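Local coordinates for protein transcriptional regulator (NtrC family) (Aquifex aeolicus, PDB 3DZD) that probably couples ATP hydrolysis by its AAA+ domain to transcription activation at sigma54-dependent promoters, under the control of a response-regulator receiver domain, at residues A[161-166]-A[296-301]; A[228-233]-A[268-273]; A[129-134]-A[166-171]. All blocks are in the same frame, centred on the assembly; numbering follows the deposited sequence.

Interaction 1: A[161-166]-A[296-301]. With ADP (adenosine-5'-diphosphate), chain C.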
loop_
_atom_site.group_PDB
_atom_site.type_symbol
_atom_site.label_atom_id
_atom_site.label_comp_id
_atom_site.label_asym_id
_atom_site.label_seq_id
_atom_site.Cartn_x
_atom_site.Cartn_y
_atom_site.Cartn_z
ATOM N N SER A 161 -14.925 23.092 -5.837
ATOM C CA SER A 161 -14.964 21.875 -5.046
ATOM C C SER A 161 -15.572 20.746 -5.851
ATOM O O SER A 161 -16.525 20.956 -6.604
ATOM C CB SER A 161 -15.760 22.090 -3.771
ATOM O OG SER A 161 -15.182 23.123 -3.002
ATOM N N GLY A 162 -15.005 19.555 -5.692
ATOM C CA GLY A 162 -15.500 18.378 -6.369
ATOM C C GLY A 162 -15.315 18.359 -7.870
ATOM O O GLY A 162 -16.095 17.726 -8.568
ATOM N N THR A 163 -14.290 19.027 -8.386
ATOM C CA THR A 163 -14.033 18.993 -9.835
ATOM C C THR A 163 -12.960 17.978 -10.270
ATOM O O THR A 163 -12.589 17.935 -11.436
ATOM C CB THR A 163 -13.650 20.372 -10.388
ATOM O OG1 THR A 163 -12.581 20.895 -9.610
ATOM C CG2 THR A 163 -14.819 21.324 -10.310
ATOM N N GLY A 164 -12.472 17.155 -9.344
ATOM C CA GLY A 164 -11.542 16.107 -9.716
ATOM C C GLY A 164 -10.080 16.479 -9.561
ATOM O O GLY A 164 -9.213 15.872 -10.181
ATOM N N LYS A 165 -9.803 17.470 -8.724
ATOM C CA LYS A 165 -8.440 17.938 -8.529
ATOM C C LYS A 165 -7.494 16.840 -8.031
ATOM O O LYS A 165 -6.340 16.797 -8.431
ATOM C CB LYS A 165 -8.427 19.149 -7.596
ATOM C CG LYS A 165 -9.038 20.402 -8.231
ATOM C CD LYS A 165 -9.158 21.544 -7.232
ATOM C CE LYS A 165 -10.228 21.235 -6.202
ATOM N NZ LYS A 165 -10.204 22.234 -5.103
ATOM N N GLU A 166 -7.980 15.949 -7.173
ATOM C CA GLU A 166 -7.150 14.853 -6.689
ATOM C C GLU A 166 -6.856 13.818 -7.777
ATOM O O GLU A 166 -5.745 13.283 -7.862
ATOM C CB GLU A 166 -7.762 14.176 -5.456
ATOM C CG GLU A 166 -7.066 12.864 -5.103
ATOM C CD GLU A 166 -7.475 12.281 -3.752
ATOM O OE1 GLU A 166 -7.713 13.049 -2.788
ATOM O OE2 GLU A 166 -7.529 11.034 -3.657
ATOM N N ILE A 296 -2.809 24.253 -13.602
ATOM C CA ILE A 296 -3.864 23.624 -14.361
ATOM C C ILE A 296 -5.160 24.136 -13.779
ATOM O O ILE A 296 -5.313 24.201 -12.555
ATOM C CB ILE A 296 -3.850 22.091 -14.209
ATOM C CG1 ILE A 296 -2.538 21.506 -14.717
ATOM C CG2 ILE A 296 -5.050 21.468 -14.923
ATOM C CD1 ILE A 296 -2.322 20.058 -14.326
ATOM N N TYR A 297 -6.087 24.496 -14.657
ATOM C CA TYR A 297 -7.412 24.928 -14.251
ATOM C C TYR A 297 -8.440 23.873 -14.649
ATOM O O TYR A 297 -8.555 23.544 -15.823
ATOM C CB TYR A 297 -7.760 26.264 -14.916
ATOM C CG TYR A 297 -9.176 26.697 -14.648
ATOM C CD1 TYR A 297 -9.536 27.210 -13.414
ATOM C CD2 TYR A 297 -10.154 26.579 -15.618
ATOM C CE1 TYR A 297 -10.827 27.598 -13.156
ATOM C CE2 TYR A 297 -11.443 26.970 -15.379
ATOM C CZ TYR A 297 -11.780 27.480 -14.145
ATOM O OH TYR A 297 -13.076 27.864 -13.883
ATOM N N LEU A 298 -9.165 23.335 -13.676
ATOM C CA LEU A 298 -10.278 22.430 -13.960
ATOM C C LEU A 298 -11.584 23.201 -13.964
ATOM O O LEU A 298 -11.962 23.773 -12.953
ATOM C CB LEU A 298 -10.382 21.325 -12.900
ATOM C CG LEU A 298 -9.146 20.471 -12.653
ATOM C CD1 LEU A 298 -9.468 19.290 -11.731
ATOM C CD2 LEU A 298 -8.570 19.994 -13.982
ATOM N N PRO A 299 -12.291 23.199 -15.095
ATOM C CA PRO A 299 -13.576 23.910 -15.209
ATOM C C PRO A 299 -14.684 23.260 -14.371
ATOM O O PRO A 299 -14.640 22.054 -14.155
ATOM C CB PRO A 299 -13.937 23.767 -16.694
ATOM C CG PRO A 299 -12.851 22.964 -17.325
ATOM C CD PRO A 299 -11.982 22.382 -16.278
ATOM N N PRO A 300 -15.683 24.046 -13.932
ATOM C CA PRO A 300 -16.842 23.449 -13.262
ATOM C C PRO A 300 -17.527 22.447 -14.173
ATOM O O PRO A 300 -17.400 22.509 -15.403
ATOM C CB PRO A 300 -17.769 24.638 -13.016
ATOM C CG PRO A 300 -16.908 25.849 -13.135
ATOM C CD PRO A 300 -15.827 25.501 -14.095
ATOM N N LEU A 301 -18.242 21.516 -13.562
ATOM C CA LEU A 301 -18.954 20.491 -14.296
ATOM C C LEU A 301 -19.936 21.099 -15.310
ATOM O O LEU A 301 -20.051 20.600 -16.430
ATOM C CB LEU A 301 -19.671 19.554 -13.320
ATOM C CG LEU A 301 -20.617 18.509 -13.905
ATOM C CD1 LEU A 301 -19.939 17.684 -14.978
ATOM C CD2 LEU A 301 -21.156 17.613 -12.777
HETATM P PB ADP C . -11.891 17.627 -5.577
HETATM O O1B ADP C . -10.611 16.840 -5.379
HETATM O O2B ADP C . -12.389 18.338 -4.338
HETATM O O3B ADP C . -11.879 18.537 -6.768
HETATM P PA ADP C . -12.965 14.950 -5.892
HETATM O O1A ADP C . -12.314 14.424 -7.141
HETATM O O2A ADP C . -12.374 14.523 -4.564
HETATM O O3A ADP C . -13.051 16.567 -5.987
HETATM O "O5'" ADP C . -14.513 14.510 -5.899
HETATM C "C5'" ADP C . -15.091 13.903 -7.047
HETATM C "C4'" ADP C . -15.552 12.485 -6.773
HETATM O "O4'" ADP C . -15.950 11.956 -8.032
HETATM C "C3'" ADP C . -14.383 11.615 -6.360
HETATM O "O3'" ADP C . -14.892 10.426 -5.746
HETATM C "C2'" ADP C . -13.728 11.183 -7.644
HETATM O "O2'" ADP C . -13.361 9.812 -7.473
HETATM C "C1'" ADP C . -14.856 11.260 -8.652
HETATM N N9 ADP C . -14.460 12.004 -9.866
HETATM C C8 ADP C . -14.212 13.326 -9.927
HETATM N N7 ADP C . -13.905 13.715 -11.179
HETATM C C5 ADP C . -13.956 12.617 -11.953
HETATM C C6 ADP C . -13.725 12.329 -13.385
HETATM N N6 ADP C . -13.380 13.322 -14.247
HETATM N N1 ADP C . -13.882 11.057 -13.796
HETATM C C2 ADP C . -14.231 10.079 -12.938
HETATM N N3 ADP C . -14.449 10.264 -11.624
HETATM C C4 ADP C . -14.328 11.493 -11.086
#
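This is a buried, apolar contact behind the phosphate-binding loop (P-loop, Walker A) of the AAA+ domain, where the end of the sheet's outermost strand 294-297 runs on into the extended Pro299-Pro300 pair beside the loop that opens helix 165-176. No hydrogen bond joins the two segments. Leu298 does most of the touching: with CG anti to its carbonyl carbon (chi1 -55°), it sends CD1 under the loop backbone, 3.4 Å from Thr163 O and 3.5 Å from Lys165 N. Leu298 CD1 also meets Lys165 CG at 3.7 Å, the two side chains crossing obliquely. Thr163 divides its branches. Thr163 CG2 lies 3.9 Å from Pro299 O and reaches CA of Pro300, while OG1 sits between its backbone N and carbonyl carbon and hydrogen-bonds to Glu160 O within the loop. Arg304 ties the two segments from outside by bonding to both Thr163 O and Pro299 O.

On its other side the loop grips ADP. Lys165 N gives O3B of the beta phosphate a straight bond (3.0 Å, 165°), Gly162 N bonds to O2B at 3.2 Å, and the bonds from Gly164 N and Glu166 N are weak. Gly164, the N-cap residue, has a positive phi and packs close to the nucleotide. The Lys165 chain passes along the phosphate, bending at chi3 (-70°), so that CE lies 3.2 Å from O3B while NZ makes a weak hydrogen bond to Gly159 O.

The chemistry is thus two-sided: amide N-H groups at a helix start, whose dipole would add to their pull, face the phosphate charge, and leucine and proline carbon backs the same short turn.

Interaction 2: A[228-233]-A[268-273]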
loop_
_atom_site.group_PDB
_atom_site.type_symbol
_atom_site.label_atom_id
_atom_site.label_comp_id
_atom_site.label_asym_id
_atom_site.label_seq_id
_atom_site.Cartn_x
_atom_site.Cartn_y
_atom_site.Cartn_z
ATOM N N LEU A 228 -1.161 18.619 -1.523
ATOM C CA LEU A 228 -1.742 19.496 -0.515
ATOM C C LEU A 228 -3.112 19.985 -0.962
ATOM O O LEU A 228 -3.212 20.939 -1.740
ATOM C CB LEU A 228 -0.830 20.693 -0.286
ATOM C CG LEU A 228 0.586 20.365 0.188
ATOM C CD1 LEU A 228 1.446 21.596 0.169
ATOM C CD2 LEU A 228 0.560 19.727 1.591
ATOM N N ASP A 229 -4.166 19.338 -0.477
ATOM C CA ASP A 229 -5.523 19.746 -0.822
ATOM C C ASP A 229 -5.911 21.019 -0.072
ATOM O O ASP A 229 -5.683 21.141 1.130
ATOM C CB ASP A 229 -6.526 18.623 -0.541
ATOM C CG ASP A 229 -7.748 18.679 -1.461
ATOM O OD1 ASP A 229 -7.998 19.744 -2.073
ATOM O OD2 ASP A 229 -8.456 17.652 -1.575
ATOM N N GLU A 230 -6.508 21.953 -0.805
ATOM C CA GLU A 230 -6.829 23.298 -0.317
ATOM C C GLU A 230 -5.723 23.954 0.486
ATOM O O GLU A 230 -5.916 24.347 1.638
ATOM C CB GLU A 230 -8.154 23.349 0.447
ATOM C CG GLU A 230 -8.657 24.788 0.614
ATOM C CD GLU A 230 -8.448 25.623 -0.643
ATOM O OE1 GLU A 230 -7.842 26.723 -0.580
ATOM O OE2 GLU A 230 -8.888 25.154 -1.709
ATOM N N VAL A 231 -4.564 24.091 -0.148
ATOM C CA VAL A 231 -3.411 24.715 0.478
ATOM C C VAL A 231 -3.750 26.107 1.001
ATOM O O VAL A 231 -3.090 26.605 1.909
ATOM C CB VAL A 231 -2.200 24.786 -0.497
ATOM C CG1 VAL A 231 -2.507 25.695 -1.688
ATOM C CG2 VAL A 231 -0.935 25.244 0.239
ATOM N N GLY A 232 -4.774 26.737 0.436
ATOM C CA GLY A 232 -5.177 28.061 0.887
ATOM C C GLY A 232 -5.644 28.124 2.340
ATOM O O GLY A 232 -5.701 29.200 2.932
ATOM N N GLU A 233 -5.968 26.969 2.921
ATOM C CA GLU A 233 -6.462 26.910 4.296
ATOM C C GLU A 233 -5.372 26.745 5.345
ATOM O O GLU A 233 -5.672 26.511 6.510
ATOM C CB GLU A 233 -7.465 25.772 4.459
ATOM C CG GLU A 233 -8.695 25.893 3.596
ATOM C CD GLU A 233 -9.508 27.140 3.887
ATOM O OE1 GLU A 233 -9.201 27.853 4.869
ATOM O OE2 GLU A 233 -10.466 27.401 3.125
ATOM N N SER A 268 -0.374 20.964 -5.450
ATOM C CA SER A 268 -1.304 21.679 -4.597
ATOM C C SER A 268 -2.602 21.913 -5.317
ATOM O O SER A 268 -2.648 21.919 -6.542
ATOM C CB SER A 268 -0.718 23.030 -4.207
ATOM O OG SER A 268 0.492 22.845 -3.517
ATOM N N ALA A 269 -3.655 22.127 -4.548
ATOM C CA ALA A 269 -4.975 22.342 -5.109
ATOM C C ALA A 269 -5.674 23.420 -4.308
ATOM O O ALA A 269 -5.477 23.515 -3.097
ATOM C CB ALA A 269 -5.765 21.070 -5.072
ATOM N N THR A 270 -6.481 24.235 -4.976
ATOM C CA THR A 270 -7.211 25.292 -4.303
ATOM C C THR A 270 -8.536 25.551 -5.020
ATOM O O THR A 270 -8.657 25.318 -6.226
ATOM C CB THR A 270 -6.362 26.588 -4.245
ATOM O OG1 THR A 270 -7.027 27.581 -3.458
ATOM C CG2 THR A 270 -6.115 27.136 -5.642
ATOM N N ASN A 271 -9.542 26.000 -4.283
ATOM C CA ASN A 271 -10.774 26.466 -4.914
ATOM C C ASN A 271 -10.926 27.956 -4.684
ATOM O O ASN A 271 -12.023 28.495 -4.752
ATOM C CB ASN A 271 -12.000 25.702 -4.404
ATOM C CG ASN A 271 -12.445 26.153 -3.022
ATOM O OD1 ASN A 271 -11.642 26.620 -2.218
ATOM N ND2 ASN A 271 -13.734 26.006 -2.740
ATOM N N LYS A 272 -9.798 28.603 -4.397
ATOM C CA LYS A 272 -9.721 30.051 -4.226
ATOM C C LYS A 272 -8.922 30.657 -5.361
ATOM O O LYS A 272 -8.215 29.952 -6.073
ATOM C CB LYS A 272 -9.016 30.394 -2.916
ATOM C CG LYS A 272 -9.621 29.758 -1.678
ATOM C CD LYS A 272 -9.000 30.345 -0.416
ATOM C CE LYS A 272 -9.269 29.478 0.799
ATOM N NZ LYS A 272 -10.679 29.003 0.827
ATOM N N ASN A 273 -9.028 31.967 -5.536
ATOM C CA ASN A 273 -8.117 32.651 -6.436
ATOM C C ASN A 273 -6.955 33.165 -5.609
ATOM O O ASN A 273 -7.032 34.248 -5.037
ATOM C CB ASN A 273 -8.813 33.800 -7.159
ATOM C CG ASN A 273 -7.894 34.518 -8.123
ATOM O OD1 ASN A 273 -6.678 34.575 -7.922
ATOM N ND2 ASN A 273 -8.468 35.067 -9.183
#
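The Walker B end of the P-loop sheet is where this contact lies: the hydrophobic strand 225-229 ends at Asp229, which with the following Glu230 makes the acidic pair of that motif, and runs parallel to strand 265-270. Leu228 and Ser268 form the bridge, and Ala269 N donates to Leu228 O at 3.1 Å, from above the carbonyl plane. Beyond it the first chain turns away at Glu230, whose phi is positive, into a short 3-10 turn. Val231 N comes back to Ala269 O, at 3.1 Å and nearly along the C=O axis.

Glu230 carries the polar half. Its CG is anti to the backbone N and the chain bends at chi2 (41°), which brings the carboxylate across the end of the neighbouring strand. Each oxygen uses its syn lone pair: Glu230 OE2 takes Asn271 N at 2.8 Å, and Glu230 OE1 takes the hydroxyl OG1 of Thr270 at 3.1 Å. That hydroxyl also accepts from Lys272 N, an ST turn, so the threonine is fixed from both sides. Such a grip holds the carboxylate in place, and its two donors would tend to stabilise its charge.

Lys272 reaches back over Gly232, bends at chi4 (-43°), and puts NZ 2.8 Å from Glu233 OE2, meeting it from above the carboxylate plane; its ion pair with Glu230 OE1 is long. Lys324 of the second subunit hydrogen-bonds to Asn271 OD1, bringing a further positive charge to this polar cluster; its ion pairs with Glu230 and Glu233 are long and weak.

The side chain of Asp229 is about 4 Å from the bound ADP. Strand 155-158 flanks Ser268 and Thr270, helix 285-291 covers Val231 and Ser268, and Lys165 at the start of helix 165-176 packs on Ala269 and Asn271.

Interaction 3: A[129-134]-A[166-171]. With ADP (adenosine-5'-diphosphate), chain C.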
loop_
_atom_site.group_PDB
_atom_site.type_symbol
_atom_site.label_atom_id
_atom_site.label_comp_id
_atom_site.label_asym_id
_atom_site.label_seq_id
_atom_site.Cartn_x
_atom_site.Cartn_y
_atom_site.Cartn_z
ATOM N N ILE A 129 -6.648 4.612 -13.052
ATOM C CA ILE A 129 -7.364 5.802 -12.603
ATOM C C ILE A 129 -8.336 6.268 -13.671
ATOM O O ILE A 129 -7.950 6.502 -14.813
ATOM C CB ILE A 129 -6.399 6.951 -12.265
ATOM C CG1 ILE A 129 -5.521 6.578 -11.072
ATOM C CG2 ILE A 129 -7.166 8.216 -11.957
ATOM C CD1 ILE A 129 -4.375 7.530 -10.868
ATOM N N GLU A 130 -9.600 6.398 -13.291
ATOM C CA GLU A 130 -10.631 6.839 -14.219
ATOM C C GLU A 130 -10.718 8.358 -14.229
ATOM O O GLU A 130 -10.938 8.992 -13.198
ATOM C CB GLU A 130 -11.983 6.248 -13.824
ATOM C CG GLU A 130 -11.969 4.737 -13.624
ATOM C CD GLU A 130 -12.109 3.965 -14.925
ATOM O OE1 GLU A 130 -12.382 4.598 -15.972
ATOM O OE2 GLU A 130 -11.950 2.724 -14.896
ATOM N N PHE A 131 -10.536 8.941 -15.405
ATOM C CA PHE A 131 -10.644 10.381 -15.553
ATOM C C PHE A 131 -11.559 10.656 -16.721
ATOM O O PHE A 131 -11.110 10.815 -17.849
ATOM C CB PHE A 131 -9.272 10.984 -15.800
ATOM C CG PHE A 131 -9.270 12.472 -15.815
ATOM C CD1 PHE A 131 -8.288 13.173 -16.502
ATOM C CD2 PHE A 131 -10.261 13.177 -15.150
ATOM C CE1 PHE A 131 -8.285 14.555 -16.513
ATOM C CE2 PHE A 131 -10.273 14.557 -15.156
ATOM C CZ PHE A 131 -9.283 15.250 -15.843
ATOM N N VAL A 132 -12.856 10.700 -16.451
ATOM C CA VAL A 132 -13.844 10.696 -17.519
ATOM C C VAL A 132 -14.175 12.100 -18.017
ATOM O O VAL A 132 -14.372 13.020 -17.220
ATOM C CB VAL A 132 -15.125 9.974 -17.077
ATOM C CG1 VAL A 132 -16.195 10.084 -18.154
ATOM C CG2 VAL A 132 -14.809 8.525 -16.771
ATOM N N GLY A 133 -14.227 12.250 -19.337
ATOM C CA GLY A 133 -14.554 13.519 -19.952
ATOM C C GLY A 133 -14.013 13.657 -21.363
ATOM O O GLY A 133 -12.852 13.321 -21.635
ATOM N N GLU A 134 -14.854 14.171 -22.255
ATOM C CA GLU A 134 -14.469 14.393 -23.641
ATOM C C GLU A 134 -14.624 15.857 -24.086
ATOM O O GLU A 134 -14.312 16.186 -25.221
ATOM C CB GLU A 134 -15.246 13.459 -24.582
ATOM C CG GLU A 134 -14.971 11.960 -24.361
ATOM C CD GLU A 134 -13.512 11.578 -24.578
ATOM O OE1 GLU A 134 -12.905 12.035 -25.577
ATOM O OE2 GLU A 134 -12.971 10.810 -23.749
ATOM N N GLU A 166 -7.980 15.949 -7.173
ATOM C CA GLU A 166 -7.150 14.853 -6.689
ATOM C C GLU A 166 -6.856 13.818 -7.777
ATOM O O GLU A 166 -5.745 13.283 -7.862
ATOM C CB GLU A 166 -7.762 14.176 -5.456
ATOM C CG GLU A 166 -7.066 12.864 -5.103
ATOM C CD GLU A 166 -7.475 12.281 -3.752
ATOM O OE1 GLU A 166 -7.713 13.049 -2.788
ATOM O OE2 GLU A 166 -7.529 11.034 -3.657
ATOM N N ILE A 167 -7.845 13.530 -8.611
ATOM C CA ILE A 167 -7.619 12.615 -9.724
ATOM C C ILE A 167 -6.484 13.109 -10.605
ATOM O O ILE A 167 -5.619 12.332 -11.006
ATOM C CB ILE A 167 -8.847 12.453 -10.610
ATOM C CG1 ILE A 167 -9.969 11.737 -9.851
ATOM C CG2 ILE A 167 -8.476 11.695 -11.859
ATOM C CD1 ILE A 167 -11.141 11.348 -10.735
ATOM N N VAL A 168 -6.496 14.399 -10.927
ATOM C CA VAL A 168 -5.470 14.946 -11.791
ATOM C C VAL A 168 -4.101 14.787 -11.128
ATOM O O VAL A 168 -3.118 14.423 -11.783
ATOM C CB VAL A 168 -5.727 16.429 -12.119
ATOM C CG1 VAL A 168 -4.592 16.984 -12.970
ATOM C CG2 VAL A 168 -7.062 16.593 -12.822
ATOM N N ALA A 169 -4.055 15.058 -9.828
ATOM C CA ALA A 169 -2.835 14.929 -9.035
ATOM C C ALA A 169 -2.262 13.499 -9.053
ATOM O O ALA A 169 -1.055 13.314 -9.224
ATOM C CB ALA A 169 -3.080 15.401 -7.610
ATOM N N ARG A 170 -3.119 12.497 -8.887
ATOM C CA ARG A 170 -2.685 11.099 -8.974
ATOM C C ARG A 170 -2.204 10.743 -10.367
ATOM O O ARG A 170 -1.222 10.013 -10.533
ATOM C CB ARG A 170 -3.801 10.142 -8.557
ATOM C CG ARG A 170 -4.029 10.105 -7.058
ATOM C CD ARG A 170 -5.085 9.085 -6.668
ATOM N NE ARG A 170 -5.384 9.200 -5.240
ATOM C CZ ARG A 170 -4.624 8.678 -4.276
ATOM N NH1 ARG A 170 -3.524 7.994 -4.592
ATOM N NH2 ARG A 170 -4.965 8.834 -3.003
ATOM N N LEU A 171 -2.906 11.254 -11.372
ATOM C CA LEU A 171 -2.494 11.042 -12.746
ATOM C C LEU A 171 -1.089 11.570 -12.923
ATOM O O LEU A 171 -0.223 10.873 -13.448
ATOM C CB LEU A 171 -3.454 11.727 -13.719
ATOM C CG LEU A 171 -4.818 11.031 -13.828
ATOM C CD1 LEU A 171 -5.743 11.760 -14.803
ATOM C CD2 LEU A 171 -4.650 9.563 -14.235
HETATM P PB ADP C . -11.891 17.627 -5.577
HETATM O O1B ADP C . -10.611 16.840 -5.379
HETATM O O2B ADP C . -12.389 18.338 -4.338
HETATM O O3B ADP C . -11.879 18.537 -6.768
HETATM P PA ADP C . -12.965 14.950 -5.892
HETATM O O1A ADP C . -12.314 14.424 -7.141
HETATM O O2A ADP C . -12.374 14.523 -4.564
HETATM O O3A ADP C . -13.051 16.567 -5.987
HETATM O "O5'" ADP C . -14.513 14.510 -5.899
HETATM C "C5'" ADP C . -15.091 13.903 -7.047
HETATM C "C4'" ADP C . -15.552 12.485 -6.773
HETATM O "O4'" ADP C . -15.950 11.956 -8.032
HETATM C "C3'" ADP C . -14.383 11.615 -6.360
HETATM O "O3'" ADP C . -14.892 10.426 -5.746
HETATM C "C2'" ADP C . -13.728 11.183 -7.644
HETATM O "O2'" ADP C . -13.361 9.812 -7.473
HETATM C "C1'" ADP C . -14.856 11.260 -8.652
HETATM N N9 ADP C . -14.460 12.004 -9.866
HETATM C C8 ADP C . -14.212 13.326 -9.927
HETATM N N7 ADP C . -13.905 13.715 -11.179
HETATM C C5 ADP C . -13.956 12.617 -11.953
HETATM C C6 ADP C . -13.725 12.329 -13.385
HETATM N N6 ADP C . -13.380 13.322 -14.247
HETATM N N1 ADP C . -13.882 11.057 -13.796
HETATM C C2 ADP C . -14.231 10.079 -12.938
HETATM N N3 ADP C . -14.449 10.264 -11.624
HETATM C C4 ADP C . -14.328 11.493 -11.086
#
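Apolar packing joins the extended segment 129-134 to one side of helix 165-176. Ile129 spans one turn of the helix: CG2 fits between Ile167 CG2 and Leu171 CD2, 3.7 Å from each, and its CD1 tip crosses to Arg170 CB at 3.5 Å. Ile129 runs antiparallel to the side chains of Ile167 and Leu171, lying alongside them rather than tip to tip. Phe131, with CG anti to its backbone N (chi1 -174°), sets its ring against the methyls of Leu171, Ile167 and Val168, which approach obliquely. Its CD1 is 3.4 Å from Leu171 CD1, the closest of these apolar pairs. Ile167 CG2 meets the ring near CD2, and Val168 CG2 meets it at CZ. Lys142 of helix 136-149 makes a cation-pi contact with the same ring.

Residues 130-132 line the purine pocket of the P-loop ATPase fold, and helix 165-176, the one that follows the phosphate-binding loop, forms one wall. Ile167 turns CG1 anti to its carbonyl carbon (chi1 -67°), and CD1 reaches the adenine, 3.2 Å from C4, while also touching Glu130 O. Phe131 offers its ring edge to the purine, CD2 lying 3.3 Å from N6.

Hydrogen bonds to the base come from the backbone of Val132. Its N donates almost straight to N1 (2.9 Å, 171°), and its O accepts from N6 at 3.1 Å; together the two read the Watson-Crick edge of adenine, as a second base would. Helix 307-322 packs on the 129-134 segment at Glu130 and Val132.

Along the helix, Arg170 NE donates to Glu166 OE2 one turn back, in the guanidinium plane, a salt bridge supported by a weak bond from NH2.

Overall arrangement
Interactions 1 and 3 divide ADP between them: 161-166 holds mainly the beta phosphate, while 129-134 and Ile167 meet the adenine, with centres 10 Å apart. Helix 165-176 serves both, sharing Glu166, and Leu298 CD1 touches Val168 CG2 at 3.8 Å, so the apolar layers behind loop and helix are continuous. The centre of interaction 2 is 12 Å from that of interaction 1. Lys165 spans that gap, with CD 4.1 Å from Ala269 CB, and Ser161 OG packs 3.2 Å from Asn271 ND2. The phosphate-binding loop therefore meets the end of strand 265-270, the neighbour of the Walker B strand, whereas interactions 2 and 3, with centres 18 Å apart, do not touch.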